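Local coordinates for epidermin decarboxylase (Staphylococcus epidermidis, PDB 1G63), which catalyses the FMN-dependent oxidative decarboxylation of the C-terminal cysteine residue of the epidermin precursor peptide, leaving a carbon-carbon double bond, at residues B[39-44]-B[56-61]; B[65-70]-B[99-104]. All coordinates share one frame; numbering follows the deposited sequence.

Overall arrangement
Interactions 1 and 2 follow each other along the chain and meet where strand 56-57 leads on to helix 67-72, with Tyr-57 packing on Ile-70 and Leu-65. Interaction 1 (39-44 with 56-61) is a small surface contact between a 3-10 turn and the end of a short edge strand of the parallel sheet; a lysine, an aspartate, a glutamate bridged by water and a solvent-accessible isoleucine make it up. Interaction 2 (65-70 with 99-104) is buried, joins two helices, and relies on methyl groups against a histidine ring and against each other. Each holds residues of an FMN pocket, but of different ones: Ser-39 and Phe-43 in interaction 1, and Leu-65, His-67 and Thr-101 in interaction 2.

Interaction 1 (B[39-44]-B[56-61]); sequences SSKNFI and LYDEIK. With FMN (flavin mononucleotide), chain N.
Asp-58 meets Lys-41 in a long salt bridge, with 3.8 Å between OD2 of the aspartate and NZ of the lysine. The lysine spans the gap because its CG lies anti to its own carbonyl carbon (chi1 -59°) and the rest of the chain is fully extended, which brings NZ closest to segment 56-61. OD2 has a second task: it accepts a hydrogen bond from the backbone N of Ile-60 at 3.0 Å, the donor tilted 48° out of the carboxylate plane. This bond closes an Asx turn and, with a weak one from Lys-61 N, helps to hold the OD2 that Lys-41 approaches. At Glu-59 the link runs through a water molecule, which accepts from Lys-41 NZ at 3.2 Å and from the Glu-59 backbone N at 3.1 Å, and donates to Glu-59 OE2 at 3.1 Å. The other carboxylate oxygen, OE1, is bonded to the backbone N of Leu-98, which ties the glutamate to the start of helix 98-105. The contact lies at the edge of a Rossmann-like parallel sheet: segment 39-44, mostly a 3-10 turn, comes after strand 32-36, and just before Asp-58 the chain has returned as the short strand 56-57 alongside it, with backbone bonds between Tyr-57 and Ile-34. Further along, Ile-60 and Lys-41 reach toward each other tip to tip, the CD1 methyl of the isoleucine standing 3.5 Å from the lysine NZ. Ser-39 and Phe-43 of the lysine's own segment face a cofactor instead. The ring of Phe-43 presents its edge to the flavin of FMN, CZ lying 3.5 Å from C8, and also packs on Leu-64 of a second subunit, while Ser-39 approaches the phosphate end of the same cofactor.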
loop_
_atom_site.group_PDB
_atom_site.type_symbol
_atom_site.label_atom_id
_atom_site.label_comp_id
_atom_site.label_asym_id
_atom_site.label_seq_id
_atom_site.Cartn_x
_atom_site.Cartn_y
_atom_site.Cartn_z
ATOM N N SER B 39 -5.191 21.314 7.027
ATOM C CA SER B 39 -6.067 21.579 5.893
ATOM C C SER B 39 -5.486 22.478 4.811
ATOM O O SER B 39 -5.857 22.364 3.639
ATOM C CB SER B 39 -7.388 22.179 6.366
ATOM O OG SER B 39 -8.100 21.258 7.153
ATOM N N SER B 40 -4.587 23.374 5.183
ATOM C CA SER B 40 -4.022 24.272 4.189
ATOM C C SER B 40 -3.165 23.510 3.174
ATOM O O SER B 40 -2.883 23.998 2.085
ATOM C CB SER B 40 -3.221 25.392 4.876
ATOM O OG SER B 40 -2.222 24.868 5.721
ATOM N N LYS B 41 -2.780 22.290 3.522
ATOM C CA LYS B 41 -1.963 21.469 2.633
ATOM C C LYS B 41 -2.744 20.968 1.419
ATOM O O LYS B 41 -2.172 20.392 0.495
ATOM C CB LYS B 41 -1.356 20.310 3.423
ATOM C CG LYS B 41 -0.492 20.815 4.582
ATOM C CD LYS B 41 -0.035 19.719 5.531
ATOM C CE LYS B 41 0.751 20.320 6.709
ATOM N NZ LYS B 41 1.135 19.309 7.735
ATOM N N ASN B 42 -4.051 21.209 1.412
ATOM C CA ASN B 42 -4.899 20.821 0.286
ATOM C C ASN B 42 -4.944 21.954 -0.729
ATOM O O ASN B 42 -5.548 21.813 -1.785
ATOM C CB ASN B 42 -6.334 20.561 0.737
ATOM C CG ASN B 42 -6.461 19.344 1.612
ATOM O OD1 ASN B 42 -7.470 19.170 2.289
ATOM N ND2 ASN B 42 -5.447 18.487 1.602
ATOM N N PHE B 43 -4.322 23.082 -0.401
ATOM C CA PHE B 43 -4.332 24.229 -1.298
ATOM C C PHE B 43 -2.997 24.462 -1.979
ATOM O O PHE B 43 -2.937 25.000 -3.085
ATOM C CB PHE B 43 -4.705 25.505 -0.543
ATOM C CG PHE B 43 -6.100 25.513 -0.013
ATOM C CD1 PHE B 43 -6.493 24.608 0.966
ATOM C CD2 PHE B 43 -7.016 26.446 -0.471
ATOM C CE1 PHE B 43 -7.776 24.632 1.488
ATOM C CE2 PHE B 43 -8.301 26.482 0.041
ATOM C CZ PHE B 43 -8.686 25.569 1.029
ATOM N N ILE B 44 -1.920 24.076 -1.314
ATOM C CA ILE B 44 -0.608 24.285 -1.889
ATOM C C ILE B 44 0.363 23.199 -1.479
ATOM O O ILE B 44 0.082 22.398 -0.596
ATOM C CB ILE B 44 -0.010 25.637 -1.433
ATOM C CG1 ILE B 44 0.058 25.671 0.096
ATOM C CG2 ILE B 44 -0.841 26.796 -1.964
ATOM C CD1 ILE B 44 0.786 26.871 0.647
ATOM N N LEU B 56 10.750 25.811 7.892
ATOM C CA LEU B 56 9.384 25.333 7.752
ATOM C C LEU B 56 9.143 24.286 8.836
ATOM O O LEU B 56 9.860 23.289 8.904
ATOM C CB LEU B 56 9.171 24.690 6.378
ATOM C CG LEU B 56 7.903 23.833 6.219
ATOM C CD1 LEU B 56 6.652 24.675 6.383
ATOM C CD2 LEU B 56 7.920 23.177 4.857
ATOM N N TYR B 57 8.151 24.519 9.686
ATOM C CA TYR B 57 7.833 23.563 10.736
ATOM C C TYR B 57 6.756 22.618 10.214
ATOM O O TYR B 57 5.626 23.030 9.956
ATOM C CB TYR B 57 7.354 24.289 11.992
ATOM C CG TYR B 57 8.395 25.217 12.574
ATOM C CD1 TYR B 57 8.239 26.601 12.502
ATOM C CD2 TYR B 57 9.543 24.713 13.177
ATOM C CE1 TYR B 57 9.200 27.457 13.015
ATOM C CE2 TYR B 57 10.513 25.558 13.693
ATOM C CZ TYR B 57 10.338 26.931 13.613
ATOM O OH TYR B 57 11.291 27.774 14.139
ATOM N N ASP B 58 7.121 21.350 10.047
ATOM C CA ASP B 58 6.215 20.331 9.524
ATOM C C ASP B 58 5.942 19.257 10.577
ATOM O O ASP B 58 6.816 18.450 10.887
ATOM C CB ASP B 58 6.845 19.706 8.273
ATOM C CG ASP B 58 5.929 18.718 7.573
ATOM O OD1 ASP B 58 6.336 18.214 6.505
ATOM O OD2 ASP B 58 4.817 18.440 8.072
ATOM N N GLU B 59 4.727 19.248 11.119
ATOM C CA GLU B 59 4.362 18.276 12.152
ATOM C C GLU B 59 4.196 16.834 11.637
ATOM O O GLU B 59 4.140 15.892 12.430
ATOM C CB GLU B 59 3.082 18.724 12.864
ATOM C CG GLU B 59 1.848 18.725 11.992
ATOM C CD GLU B 59 0.665 19.387 12.660
ATOM O OE1 GLU B 59 0.221 18.914 13.727
ATOM O OE2 GLU B 59 0.175 20.395 12.117
ATOM N N ILE B 60 4.108 16.657 10.319
ATOM C CA ILE B 60 3.978 15.318 9.765
ATOM C C ILE B 60 5.369 14.718 9.676
ATOM O O ILE B 60 5.581 13.559 10.035
ATOM C CB ILE B 60 3.349 15.335 8.364
ATOM C CG1 ILE B 60 1.877 15.730 8.463
ATOM C CG2 ILE B 60 3.479 13.965 7.725
ATOM C CD1 ILE B 60 1.206 15.892 7.120
ATOM N N LYS B 61 6.317 15.520 9.204
ATOM C CA LYS B 61 7.697 15.082 9.082
ATOM C C LYS B 61 8.262 14.838 10.476
ATOM O O LYS B 61 9.063 13.927 10.692
ATOM C CB LYS B 61 8.523 16.148 8.362
ATOM C CG LYS B 61 10.008 15.830 8.252
ATOM C CD LYS B 61 10.759 16.971 7.576
ATOM C CE LYS B 61 12.252 16.702 7.507
ATOM N NZ LYS B 61 12.975 17.802 6.796
HETATM N N1 FMN N . -12.245 29.423 5.396
HETATM C C2 FMN N . -11.922 30.690 5.809
HETATM O O2 FMN N . -11.990 31.058 6.946
HETATM N N3 FMN N . -11.480 31.642 4.831
HETATM C C4 FMN N . -11.353 31.400 3.506
HETATM O O4 FMN N . -10.990 32.302 2.736
HETATM C C4A FMN N . -11.727 30.052 3.059
HETATM N N5 FMN N . -11.594 29.696 1.787
HETATM C C5A FMN N . -11.780 28.390 1.428
HETATM C C6 FMN N . -11.533 27.970 0.049
HETATM C C7 FMN N . -11.828 26.718 -0.409
HETATM C C7M FMN N . -11.541 26.312 -1.863
HETATM C C8 FMN N . -12.184 25.667 0.565
HETATM C C8M FMN N . -12.388 24.234 0.137
HETATM C C9 FMN N . -12.451 26.056 1.874
HETATM C C9A FMN N . -12.266 27.370 2.347
HETATM N N10 FMN N . -12.504 27.814 3.685
HETATM C C10 FMN N . -12.156 29.090 4.110
HETATM C "C1'" FMN N . -12.970 26.849 4.693
HETATM C "C2'" FMN N . -11.754 26.292 5.473
HETATM O "O2'" FMN N . -10.761 25.665 4.660
HETATM C "C3'" FMN N . -12.223 25.287 6.523
HETATM O "O3'" FMN N . -13.085 25.968 7.492
HETATM C "C4'" FMN N . -11.121 24.561 7.281
HETATM O "O4'" FMN N . -11.667 23.502 8.107
HETATM C "C5'" FMN N . -10.239 25.462 8.131
HETATM O "O5'" FMN N . -9.153 24.707 8.709
HETATM P P FMN N . -7.880 25.382 9.373
HETATM O O1P FMN N . -8.377 26.292 10.451
HETATM O O2P FMN N . -7.119 26.069 8.303
HETATM O O3P FMN N . -7.065 24.170 9.951
HETATM O O HOH W 1 2.421 20.995 10.077
#

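Interaction 2 (B[65-70]-B[99-104]); sequences LNHINI and LTTVCL. With FMN (flavin mononucleotide), chain M.
His-67 and Val-102, the pair with the nearest CA atoms in this contact, give up the most surface to it, and Thr-101 comes next. The methyl of Thr-101 sits over one face of the His-67 imidazole, offset toward the rim and nearest CG and ND1, as a CH-pi contact, CG2 being 3.7 Å from the ring centroid and 17° off the ring normal. His-67 can offer this face because its CG is tucked between the backbone N and the carbonyl carbon (chi1 57°), which stands the ring up beside helix 98-105. The far end of the ring reaches FMN, with NE2 3.5 Å from the flavin N10, and ND1 makes a weak hydrogen bond to Thr-105 OG1. His-67 is the active-site residue; the methyl of Thr-101 flanks its ring, and the hydroxyl of the same side chain holds the cofactor: OG1 accepts from the ribityl O3' at 3.0 Å and is also bonded to Asn-97 O. Other hydrogen bonds to this FMN come from a third subunit, which places the two helices in a cofactor site shared between chains, within a Rossmann-like fold. Helix 67-72 starts with Asn-66 as its N-cap, OD1 taking Asn-69 N at 3.0 Å. Val-102 adds apolar packing: its CG2 lies 4.0 Å from His-67 CB and, one turn further along helix 67-72, 4.2 Å from Ile-70 CG2, the two branched chains crossing at about a right angle. Both Ile-70 and Val-102 also rest on Leu-6 of strand 5-9, and Val-102 on Leu-35 of strand 32-36.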
loop_
_atom_site.group_PDB
_atom_site.type_symbol
_atom_site.label_atom_id
_atom_site.label_comp_id
_atom_site.label_asym_id
_atom_site.label_seq_id
_atom_site.Cartn_x
_atom_site.Cartn_y
_atom_site.Cartn_z
ATOM N N LEU B 65 7.609 17.888 17.445
ATOM C CA LEU B 65 8.179 19.232 17.408
ATOM C C LEU B 65 7.858 19.956 18.726
ATOM O O LEU B 65 6.732 19.876 19.223
ATOM C CB LEU B 65 7.585 19.984 16.213
ATOM C CG LEU B 65 8.504 20.659 15.191
ATOM C CD1 LEU B 65 9.865 19.992 15.141
ATOM C CD2 LEU B 65 7.822 20.612 13.833
ATOM N N ASN B 66 8.847 20.645 19.292
ATOM C CA ASN B 66 8.672 21.375 20.551
ATOM C C ASN B 66 8.025 22.750 20.348
ATOM O O ASN B 66 8.708 23.722 20.014
ATOM C CB ASN B 66 10.024 21.559 21.229
ATOM C CG ASN B 66 9.897 22.046 22.654
ATOM O OD1 ASN B 66 9.075 22.910 22.955
ATOM N ND2 ASN B 66 10.718 21.500 23.541
ATOM N N HIS B 67 6.716 22.831 20.567
ATOM C CA HIS B 67 5.977 24.079 20.386
ATOM C C HIS B 67 6.430 25.204 21.321
ATOM O O HIS B 67 6.326 26.384 20.974
ATOM C CB HIS B 67 4.478 23.824 20.563
ATOM C CG HIS B 67 4.126 23.219 21.882
ATOM N ND1 HIS B 67 3.698 23.969 22.956
ATOM C CD2 HIS B 67 4.193 21.938 22.320
ATOM C CE1 HIS B 67 3.518 23.177 23.998
ATOM N NE2 HIS B 67 3.813 21.940 23.639
ATOM N N ILE B 68 6.927 24.843 22.501
ATOM C CA ILE B 68 7.399 25.840 23.454
ATOM C C ILE B 68 8.630 26.547 22.897
ATOM O O ILE B 68 8.733 27.771 22.949
ATOM C CB ILE B 68 7.741 25.187 24.799
ATOM C CG1 ILE B 68 6.466 24.592 25.405
ATOM C CG2 ILE B 68 8.348 26.212 25.742
ATOM C CD1 ILE B 68 6.728 23.578 26.487
ATOM N N ASN B 69 9.557 25.770 22.351
ATOM C CA ASN B 69 10.762 26.322 21.756
ATOM C C ASN B 69 10.408 27.172 20.545
ATOM O O ASN B 69 11.010 28.222 20.323
ATOM C CB ASN B 69 11.709 25.202 21.337
ATOM C CG ASN B 69 12.373 24.533 22.522
ATOM O OD1 ASN B 69 13.013 23.490 22.378
ATOM N ND2 ASN B 69 12.234 25.136 23.707
ATOM N N ILE B 70 9.438 26.716 19.759
ATOM C CA ILE B 70 9.018 27.466 18.586
ATOM C C ILE B 70 8.556 28.861 19.015
ATOM O O ILE B 70 8.922 29.860 18.405
ATOM C CB ILE B 70 7.875 26.734 17.836
ATOM C CG1 ILE B 70 8.419 25.434 17.231
ATOM C CG2 ILE B 70 7.293 27.628 16.740
ATOM C CD1 ILE B 70 7.377 24.582 16.522
ATOM N N LEU B 99 -0.060 24.151 14.773
ATOM C CA LEU B 99 -0.283 25.584 14.592
ATOM C C LEU B 99 -1.109 26.165 15.732
ATOM O O LEU B 99 -0.750 27.150 16.374
ATOM C CB LEU B 99 -1.006 25.844 13.268
ATOM C CG LEU B 99 -1.354 27.299 12.919
ATOM C CD1 LEU B 99 -1.466 27.449 11.402
ATOM C CD2 LEU B 99 -2.661 27.720 13.597
ATOM N N THR B 100 -2.225 25.518 15.976
ATOM C CA THR B 100 -3.148 25.942 16.987
ATOM C C THR B 100 -2.558 25.788 18.414
ATOM O O THR B 100 -2.881 26.561 19.322
ATOM C CB THR B 100 -4.459 25.170 16.741
ATOM O OG1 THR B 100 -5.566 25.992 17.083
ATOM C CG2 THR B 100 -4.492 23.899 17.504
ATOM N N THR B 101 -1.663 24.818 18.603
ATOM C CA THR B 101 -1.013 24.635 19.908
ATOM C C THR B 101 0.021 25.753 20.110
ATOM O O THR B 101 0.247 26.223 21.228
ATOM C CB THR B 101 -0.290 23.267 20.005
ATOM O OG1 THR B 101 -1.258 22.216 20.012
ATOM C CG2 THR B 101 0.544 23.183 21.273
ATOM N N VAL B 102 0.659 26.162 19.018
ATOM C CA VAL B 102 1.637 27.240 19.064
ATOM C C VAL B 102 0.928 28.554 19.405
ATOM O O VAL B 102 1.451 29.368 20.172
ATOM C CB VAL B 102 2.380 27.376 17.702
ATOM C CG1 VAL B 102 3.017 28.763 17.558
ATOM C CG2 VAL B 102 3.451 26.293 17.603
ATOM N N CYS B 103 -0.265 28.747 18.847
ATOM C CA CYS B 103 -1.034 29.956 19.100
ATOM C C CYS B 103 -1.524 30.060 20.538
ATOM O O CYS B 103 -1.645 31.159 21.061
ATOM C CB CYS B 103 -2.215 30.061 18.127
ATOM S SG CYS B 103 -1.716 30.409 16.424
ATOM N N LEU B 104 -1.806 28.926 21.178
ATOM C CA LEU B 104 -2.252 28.958 22.569
ATOM C C LEU B 104 -1.074 29.386 23.438
ATOM O O LEU B 104 -1.181 30.287 24.267
ATOM C CB LEU B 104 -2.736 27.581 23.034
ATOM C CG LEU B 104 -3.111 27.510 24.530
ATOM C CD1 LEU B 104 -4.612 27.328 24.692
ATOM C CD2 LEU B 104 -2.379 26.363 25.204
HETATM N N1 FMN M . 0.274 19.572 25.658
HETATM C C2 FMN M . -0.104 19.668 26.976
HETATM O O2 FMN M . -1.149 20.116 27.349
HETATM N N3 FMN M . 0.800 19.213 27.975
HETATM C C4 FMN M . 2.024 18.688 27.748
HETATM O O4 FMN M . 2.738 18.355 28.700
HETATM C C4A FMN M . 2.448 18.611 26.343
HETATM N N5 FMN M . 3.613 18.071 26.008
HETATM C C5A FMN M . 3.899 17.862 24.696
HETATM C C6 FMN M . 5.133 17.173 24.322
HETATM C C7 FMN M . 5.555 17.048 23.022
HETATM C C7M FMN M . 6.855 16.300 22.671
HETATM C C8 FMN M . 4.624 17.404 21.932
HETATM C C8M FMN M . 4.976 17.155 20.490
HETATM C C9 FMN M . 3.458 18.088 22.273
HETATM C C9A FMN M . 3.058 18.332 23.604
HETATM N N10 FMN M . 1.864 19.000 23.999
HETATM C C10 FMN M . 1.470 19.073 25.328
HETATM C "C1'" FMN M . 0.924 19.486 22.967
HETATM C "C2'" FMN M . -0.171 18.422 22.721
HETATM O "O2'" FMN M . 0.329 17.139 22.317
HETATM C "C3'" FMN M . -1.145 18.910 21.653
HETATM O "O3'" FMN M . -1.794 20.125 22.115
HETATM C "C4'" FMN M . -2.220 17.920 21.229
HETATM O "O4'" FMN M . -2.952 18.422 20.088
HETATM C "C5'" FMN M . -3.197 17.538 22.329
HETATM O "O5'" FMN M . -4.096 16.512 21.873
HETATM P P FMN M . -4.997 15.645 22.830
HETATM O O1P FMN M . -5.818 16.594 23.611
HETATM O O2P FMN M . -4.123 14.777 23.679
HETATM O O3P FMN M . -5.864 14.761 21.858
#